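Local coordinates for SYE1 (PDB 4AWT), which binds flavin mononucleotide and, as an Old Yellow Enzyme relative, probably uses NADH or NADPH to reduce carbon-carbon double bonds, at residues A[214-219]-A[258-264]; A[285-289]-A[313-317]; A[83-87]-A[172-176]. The protein carries 1 engineered substitution. The contacts are given in a common frame with arbitrary orientation. Where two conformers were deposited one is given. Residue numbers count along the deposited sequence, not the author numbering.

Interaction 1 (A[214-219]-A[258-264]); sequences LDEVVA and LLNKHRI
Two helical segments lie side by side here, with Asp215 opposite Leu258 (CA to CA 7.3 Å) and Ala219 opposite His262 (7.2 Å). Residues 214-219 are helical throughout, whereas 258-264 runs off the end of its helix in a Schellman motif: Arg263 takes positive phi (63°), and Ile264 follows in an extended conformation. Asp215 sets out sideways, but chi1 t brings its carboxylate close to the other helix, and His262 NE2 donates a hydrogen bond to OD1 at 2.6 Å. In His262, chi1 m and chi2 -76° turn the ring so that NE2 at its edge meets Asp215 while one face lies against Val218 CG1, 3.9 Å from the centroid in a CH-pi contact; CG1 (chi1 t) is also 3.8 Å from Ile264 CG2. In the TIM barrel these are neighbouring outer helices, 212-225 and 248-261, and the apolar branches facing inward rest on strand 230-234, where Val218, Leu259 and Ile264 all touch Val232. Val218 CG2 meets Leu259 CD2 (rotamer mt) at 3.8 Å; Leu214, in the tp rotamer, brings CD2 to 4.3 Å from both Leu258 CD2 and Leu259 CD2. Small Ala219 lets its CB approach His262 CE1 to 3.9 Å.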
# COMPACT_ATOMS: atom_id res chain seq x y z
N LEU A 214 1.49 3.16 -15.23
CA LEU A 214 1.12 3.98 -14.09
C LEU A 214 0.18 5.10 -14.51
O LEU A 214 -0.86 5.36 -13.89
CB LEU A 214 2.38 4.56 -13.45
CG LEU A 214 2.14 5.55 -12.32
CD1 LEU A 214 1.51 4.92 -11.09
CD2 LEU A 214 3.46 6.22 -11.93
N ASP A 215 0.57 5.84 -15.58
CA ASP A 215 -0.22 6.94 -16.05
C ASP A 215 -1.65 6.53 -16.37
O ASP A 215 -2.62 7.18 -16.00
CB ASP A 215 0.46 7.55 -17.29
CG ASP A 215 -0.18 8.82 -17.76
OD1 ASP A 215 -0.46 9.70 -16.97
OD2 ASP A 215 -0.17 9.02 -18.96
N GLU A 216 -1.78 5.42 -17.12
CA GLU A 216 -3.06 4.98 -17.57
C GLU A 216 -3.93 4.44 -16.45
O GLU A 216 -5.16 4.66 -16.42
CB GLU A 216 -2.89 3.93 -18.68
CG GLU A 216 -2.30 4.55 -19.94
CD GLU A 216 -2.03 3.58 -21.06
OE1 GLU A 216 -2.22 2.37 -20.85
OE2 GLU A 216 -1.58 4.00 -22.14
N VAL A 217 -3.33 3.72 -15.49
CA VAL A 217 -4.07 3.26 -14.33
C VAL A 217 -4.57 4.45 -13.52
O VAL A 217 -5.73 4.51 -13.14
CB VAL A 217 -3.23 2.29 -13.49
CG1 VAL A 217 -3.95 1.99 -12.17
CG2 VAL A 217 -2.94 1.00 -14.22
N VAL A 218 -3.67 5.42 -13.24
CA VAL A 218 -4.08 6.60 -12.47
C VAL A 218 -5.17 7.35 -13.19
O VAL A 218 -6.13 7.81 -12.57
CB VAL A 218 -2.88 7.46 -12.11
CG1 VAL A 218 -3.30 8.79 -11.52
CG2 VAL A 218 -1.97 6.70 -11.15
N ALA A 219 -5.05 7.50 -14.52
CA ALA A 219 -6.11 8.22 -15.24
C ALA A 219 -7.45 7.56 -15.04
O ALA A 219 -8.45 8.25 -14.85
CB ALA A 219 -5.78 8.26 -16.74
N LEU A 258 4.52 13.40 -12.94
CA LEU A 258 3.39 12.83 -13.65
C LEU A 258 2.18 12.78 -12.76
O LEU A 258 1.03 13.13 -13.14
CB LEU A 258 3.83 11.44 -14.13
CG LEU A 258 2.90 10.56 -14.93
CD1 LEU A 258 3.67 9.56 -15.78
CD2 LEU A 258 2.00 9.74 -14.02
N LEU A 259 2.38 12.29 -11.53
CA LEU A 259 1.27 12.18 -10.60
C LEU A 259 0.74 13.54 -10.18
O LEU A 259 -0.45 13.73 -9.96
CB LEU A 259 1.72 11.32 -9.43
CG LEU A 259 2.03 9.86 -9.81
CD1 LEU A 259 2.62 9.15 -8.59
CD2 LEU A 259 0.80 9.14 -10.32
N ASN A 260 1.66 14.53 -10.09
CA ASN A 260 1.26 15.89 -9.82
C ASN A 260 0.29 16.39 -10.91
O ASN A 260 -0.67 17.09 -10.61
CB ASN A 260 2.49 16.76 -9.75
CG ASN A 260 2.17 18.11 -9.17
OD1 ASN A 260 1.81 18.18 -7.97
ND2 ASN A 260 2.24 19.17 -9.94
N LYS A 261 0.58 16.06 -12.16
CA LYS A 261 -0.27 16.46 -13.30
C LYS A 261 -1.69 15.93 -13.14
O LYS A 261 -2.67 16.57 -13.49
CB LYS A 261 0.26 15.94 -14.62
CG LYS A 261 1.45 16.63 -15.22
CD LYS A 261 1.76 16.38 -16.68
CE LYS A 261 2.41 17.63 -17.28
NZ LYS A 261 2.82 17.43 -18.72
N HIS A 262 -1.81 14.70 -12.63
CA HIS A 262 -3.10 14.10 -12.33
C HIS A 262 -3.77 14.66 -11.10
O HIS A 262 -4.94 14.33 -10.84
CB HIS A 262 -2.97 12.59 -12.18
CG HIS A 262 -2.76 11.85 -13.45
ND1 HIS A 262 -3.78 11.63 -14.35
CD2 HIS A 262 -1.68 11.28 -13.95
CE1 HIS A 262 -3.30 10.95 -15.34
NE2 HIS A 262 -2.02 10.69 -15.14
N ARG A 263 -3.06 15.46 -10.31
CA ARG A 263 -3.61 16.11 -9.14
C ARG A 263 -4.05 15.07 -8.09
O ARG A 263 -5.00 15.30 -7.32
CB ARG A 263 -4.72 17.12 -9.44
CG ARG A 263 -4.20 18.26 -10.33
CD ARG A 263 -3.22 19.15 -9.58
NE ARG A 263 -2.91 20.40 -10.28
CZ ARG A 263 -1.92 20.68 -11.08
NH1 ARG A 263 -1.00 19.79 -11.39
NH2 ARG A 263 -1.76 21.88 -11.65
N ILE A 264 -3.35 13.96 -8.00
CA ILE A 264 -3.68 12.97 -6.99
C ILE A 264 -3.56 13.65 -5.60
O ILE A 264 -2.76 14.55 -5.39
CB ILE A 264 -2.83 11.72 -7.06
CG1 ILE A 264 -1.36 11.93 -6.77
CG2 ILE A 264 -3.04 11.01 -8.43
CD1 ILE A 264 -0.56 10.67 -6.58

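Interaction 2 (A[285-289]-A[313-317]); sequences KRALR and DGLAD
Helical residues 285-289 face an irregular segment, 313-317, with Arg286 and Leu315 nearest (CA to CA 6.1 Å). Gly314 ends the preceding helix in a Schellman motif, with phi 80°, a value glycine adopts readily. The carbonyl of Asp313 is met by Arg286, whose NH1 donates to Asp313 O at 2.8 Å, NH2 adding a weak bond, while Leu315 CD2 packs 3.5 Å from Arg286 CG and covers one guanidinium face. Arg289, chi1 t and chi2 p, forms a salt bridge from NH1 to Asp317 OD2 (2.8 Å), an oxygen that also accepts from Leu296 N; its NH2 serves Tyr292 O and Gly294 O. One water donates to Lys285 O and Leu315 O, both at 2.7 Å; another links Arg289 NH1 (2.9 Å) to Asp317 OD1 (2.8 Å). Lys285 lays its methylene chain along Leu315 and pairs NZ with Glu271. Here outer helix 282-291 is joined to the turn between helix 304-312 and strand 318-320, the helix-to-strand turn of the next beta-alpha unit of the TIM barrel.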
# COMPACT_ATOMS: atom_id res chain seq x y z
N LYS A 285 14.62 13.86 -1.50
CA LYS A 285 13.35 14.16 -0.89
C LYS A 285 12.90 15.56 -1.24
O LYS A 285 11.72 15.80 -1.51
CB LYS A 285 13.43 13.97 0.63
CG LYS A 285 13.66 12.56 1.05
CD LYS A 285 13.66 12.40 2.59
CE LYS A 285 13.77 10.98 3.00
NZ LYS A 285 13.68 10.83 4.45
N ARG A 286 13.80 16.54 -1.24
CA ARG A 286 13.40 17.89 -1.56
C ARG A 286 12.98 18.00 -3.03
O ARG A 286 12.04 18.74 -3.34
CB ARG A 286 14.46 18.91 -1.19
CG ARG A 286 14.68 19.00 0.31
CD ARG A 286 15.44 20.24 0.67
NE ARG A 286 15.80 20.28 2.05
CZ ARG A 286 15.05 20.63 3.06
NH1 ARG A 286 13.80 21.04 2.87
NH2 ARG A 286 15.53 20.59 4.30
N ALA A 287 13.63 17.28 -3.91
CA ALA A 287 13.21 17.26 -5.32
C ALA A 287 11.81 16.68 -5.44
O ALA A 287 10.97 17.22 -6.18
CB ALA A 287 14.21 16.51 -6.18
N LEU A 288 11.51 15.60 -4.74
CA LEU A 288 10.16 15.03 -4.77
C LEU A 288 9.14 16.03 -4.28
O LEU A 288 8.03 16.11 -4.81
CB LEU A 288 10.06 13.75 -3.95
CG LEU A 288 10.86 12.57 -4.49
CD1 LEU A 288 10.77 11.37 -3.52
CD2 LEU A 288 10.40 12.11 -5.85
N ARG A 289 9.50 16.81 -3.25
CA ARG A 289 8.64 17.84 -2.68
C ARG A 289 8.32 18.94 -3.68
O ARG A 289 7.26 19.52 -3.62
CB ARG A 289 9.29 18.35 -1.39
CG ARG A 289 8.68 19.55 -0.69
CD ARG A 289 7.38 19.22 0.06
NE ARG A 289 6.30 18.93 -0.93
CZ ARG A 289 5.09 18.56 -0.55
NH1 ARG A 289 4.81 18.50 0.71
NH2 ARG A 289 4.16 18.32 -1.52
N ASP A 313 11.31 19.99 8.58
CA ASP A 313 12.29 20.25 7.54
C ASP A 313 11.60 20.44 6.18
O ASP A 313 12.30 20.72 5.21
CB ASP A 313 13.33 19.19 7.46
CG ASP A 313 14.29 19.11 8.60
OD1 ASP A 313 14.31 19.99 9.47
OD2 ASP A 313 15.09 18.15 8.69
N GLY A 314 10.29 20.31 6.09
CA GLY A 314 9.59 20.51 4.84
C GLY A 314 9.64 19.35 3.90
O GLY A 314 9.35 19.52 2.71
N LEU A 315 9.98 18.16 4.37
CA LEU A 315 10.14 16.99 3.52
C LEU A 315 8.85 16.19 3.40
O LEU A 315 8.60 15.55 2.38
CB LEU A 315 11.25 16.07 4.07
CG LEU A 315 12.57 16.75 4.30
CD1 LEU A 315 13.59 15.81 4.88
CD2 LEU A 315 13.07 17.40 3.02
N ALA A 316 8.04 16.17 4.42
CA ALA A 316 6.85 15.35 4.48
C ALA A 316 5.73 16.17 5.12
O ALA A 316 6.00 17.00 5.98
CB ALA A 316 7.09 14.12 5.35
N ASP A 317 4.50 15.83 4.75
CA ASP A 317 3.35 16.36 5.45
C ASP A 317 2.78 15.39 6.48
O ASP A 317 2.22 15.82 7.50
CB ASP A 317 2.26 16.71 4.43
CG ASP A 317 2.74 17.68 3.43
OD1 ASP A 317 3.24 18.77 3.83
OD2 ASP A 317 2.67 17.38 2.20
O HOH W 1 9.85 14.76 0.18
O HOH W 2 11.87 21.13 0.91
O HOH W 3 5.68 19.86 3.10

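Interaction 3 (A[83-87]-A[172-176]); sequences WRIVT and EAGFD
Trp83 presents the face of its indole to the edge of Phe175, an offset edge-to-face pair with planes at 64° and 5.2 Å between the five-membered ring and phenyl centroids; CE3 lies 3.6 Å from Phe175 CZ. Trp83 NE1 donates a hydrogen bond to Thr59 OG1. One face of Phe175 (chi1 m) carries Thr87 CG2, 3.7 Å from the ring centroid in a CH-pi contact. Thr87, with chi1 p, thus divides its work, for OG1 donates to Ala173 O at 2.7 Å. The same carbonyl receives a CA-H...O contact from Arg84 CA at 3.3 Å. Residues 83-87 are helical, and Arg84 and Ala173 bring their CA atoms within 4.4 Å, an approach suited to the small alanine. Gly174 closes a Schellman motif at phi 86°; a CB there would clash with Thr87 OG1. Arg84 pairs NE with Glu88, and its NH1 reaches Glu172 O through a water, 2.8 and 2.7 Å away. Here an outer helix of the TIM barrel packs on the turn leading into strand 177-181, with the side chain of Trp83 about 9 Å from the FMN.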
# COMPACT_ATOMS: atom_id res chain seq x y z
N TRP A 83 -15.70 -5.16 3.79
CA TRP A 83 -15.03 -3.88 3.95
C TRP A 83 -15.95 -2.82 4.50
O TRP A 83 -15.49 -1.97 5.25
CB TRP A 83 -14.35 -3.45 2.67
CG TRP A 83 -13.03 -4.05 2.37
CD1 TRP A 83 -12.65 -4.68 1.21
CD2 TRP A 83 -11.86 -4.02 3.20
NE1 TRP A 83 -11.35 -5.04 1.26
CE2 TRP A 83 -10.82 -4.64 2.47
CE3 TRP A 83 -11.57 -3.51 4.46
CZ2 TRP A 83 -9.53 -4.79 2.99
CZ3 TRP A 83 -10.29 -3.65 4.97
CH2 TRP A 83 -9.29 -4.29 4.23
N ARG A 84 -17.23 -2.84 4.16
CA ARG A 84 -18.16 -1.86 4.70
C ARG A 84 -18.22 -1.96 6.21
O ARG A 84 -18.35 -0.94 6.89
CB ARG A 84 -19.56 -2.09 4.10
CG ARG A 84 -20.62 -1.13 4.65
CD ARG A 84 -20.36 0.31 4.24
NE ARG A 84 -21.35 1.29 4.67
CZ ARG A 84 -22.50 1.47 4.06
NH1 ARG A 84 -22.84 0.75 3.00
NH2 ARG A 84 -23.34 2.38 4.54
N ILE A 85 -18.16 -3.16 6.77
CA ILE A 85 -18.20 -3.20 8.24
C ILE A 85 -16.95 -2.55 8.80
O ILE A 85 -17.03 -1.85 9.81
CB ILE A 85 -18.40 -4.64 8.70
CG1 ILE A 85 -19.71 -5.24 8.19
CG2 ILE A 85 -18.31 -4.73 10.22
CD1 ILE A 85 -19.70 -6.73 8.39
N VAL A 86 -15.79 -2.75 8.17
CA VAL A 86 -14.57 -2.07 8.59
C VAL A 86 -14.73 -0.58 8.51
O VAL A 86 -14.38 0.14 9.47
CB VAL A 86 -13.38 -2.56 7.76
CG1 VAL A 86 -12.14 -1.73 8.10
CG2 VAL A 86 -13.11 -4.02 7.94
N THR A 87 -15.16 -0.05 7.38
CA THR A 87 -15.23 1.39 7.24
C THR A 87 -16.27 1.98 8.18
O THR A 87 -16.05 3.08 8.69
CB THR A 87 -15.42 1.86 5.79
OG1 THR A 87 -16.77 1.55 5.41
CG2 THR A 87 -14.42 1.28 4.84
N GLU A 172 -18.20 2.05 -2.83
CA GLU A 172 -19.41 1.35 -2.39
C GLU A 172 -19.23 0.78 -0.99
O GLU A 172 -20.20 0.70 -0.22
CB GLU A 172 -19.75 0.21 -3.36
CG GLU A 172 -21.06 -0.49 -3.08
CD GLU A 172 -21.44 -1.63 -4.00
OE1 GLU A 172 -20.82 -1.84 -5.02
OE2 GLU A 172 -22.47 -2.21 -3.61
N ALA A 173 -18.01 0.38 -0.64
CA ALA A 173 -17.65 -0.13 0.67
C ALA A 173 -17.49 0.98 1.71
O ALA A 173 -17.23 0.66 2.87
CB ALA A 173 -16.41 -0.93 0.62
N GLY A 174 -17.63 2.23 1.33
CA GLY A 174 -17.55 3.34 2.26
C GLY A 174 -16.17 3.86 2.54
O GLY A 174 -16.00 4.65 3.46
N PHE A 175 -15.17 3.45 1.77
CA PHE A 175 -13.87 4.09 1.92
C PHE A 175 -13.93 5.54 1.51
O PHE A 175 -14.71 5.94 0.64
CB PHE A 175 -12.79 3.36 1.09
CG PHE A 175 -12.40 2.01 1.63
CD1 PHE A 175 -11.44 1.92 2.62
CD2 PHE A 175 -12.95 0.85 1.15
CE1 PHE A 175 -11.02 0.69 3.11
CE2 PHE A 175 -12.52 -0.40 1.63
CZ PHE A 175 -11.55 -0.46 2.60
N ASP A 176 -13.04 6.35 2.10
CA ASP A 176 -12.91 7.73 1.73
C ASP A 176 -12.08 7.97 0.49
O ASP A 176 -12.12 9.05 -0.09
CB ASP A 176 -12.30 8.50 2.93
CG ASP A 176 -13.20 8.39 4.14
OD1 ASP A 176 -14.32 8.90 4.07
OD2 ASP A 176 -12.78 7.75 5.13
O HOH W 4 -21.46 -1.09 1.43

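How the interactions relate
From the N terminus, interaction 3 comes first: residues 83-87 of helix 77-92 are followed by 84 residues, including strand 96-102 and the long excursion before helix 153-172, until 172-176 returns to them just ahead of strand 177-181. Interaction 1 then closes a shorter loop of 38 residues around strand 230-234, and interaction 2 one of 23 around strand 295-299. The three loops run in series, neither nesting nor crossing. Each joins adjacent beta-alpha units, so together they fasten the outer layer at separate places around one closed eight-stranded barrel. None touches another: nearest atoms are about 7 Å apart between interactions 1 and 2, and about 17 Å between 2 and 3.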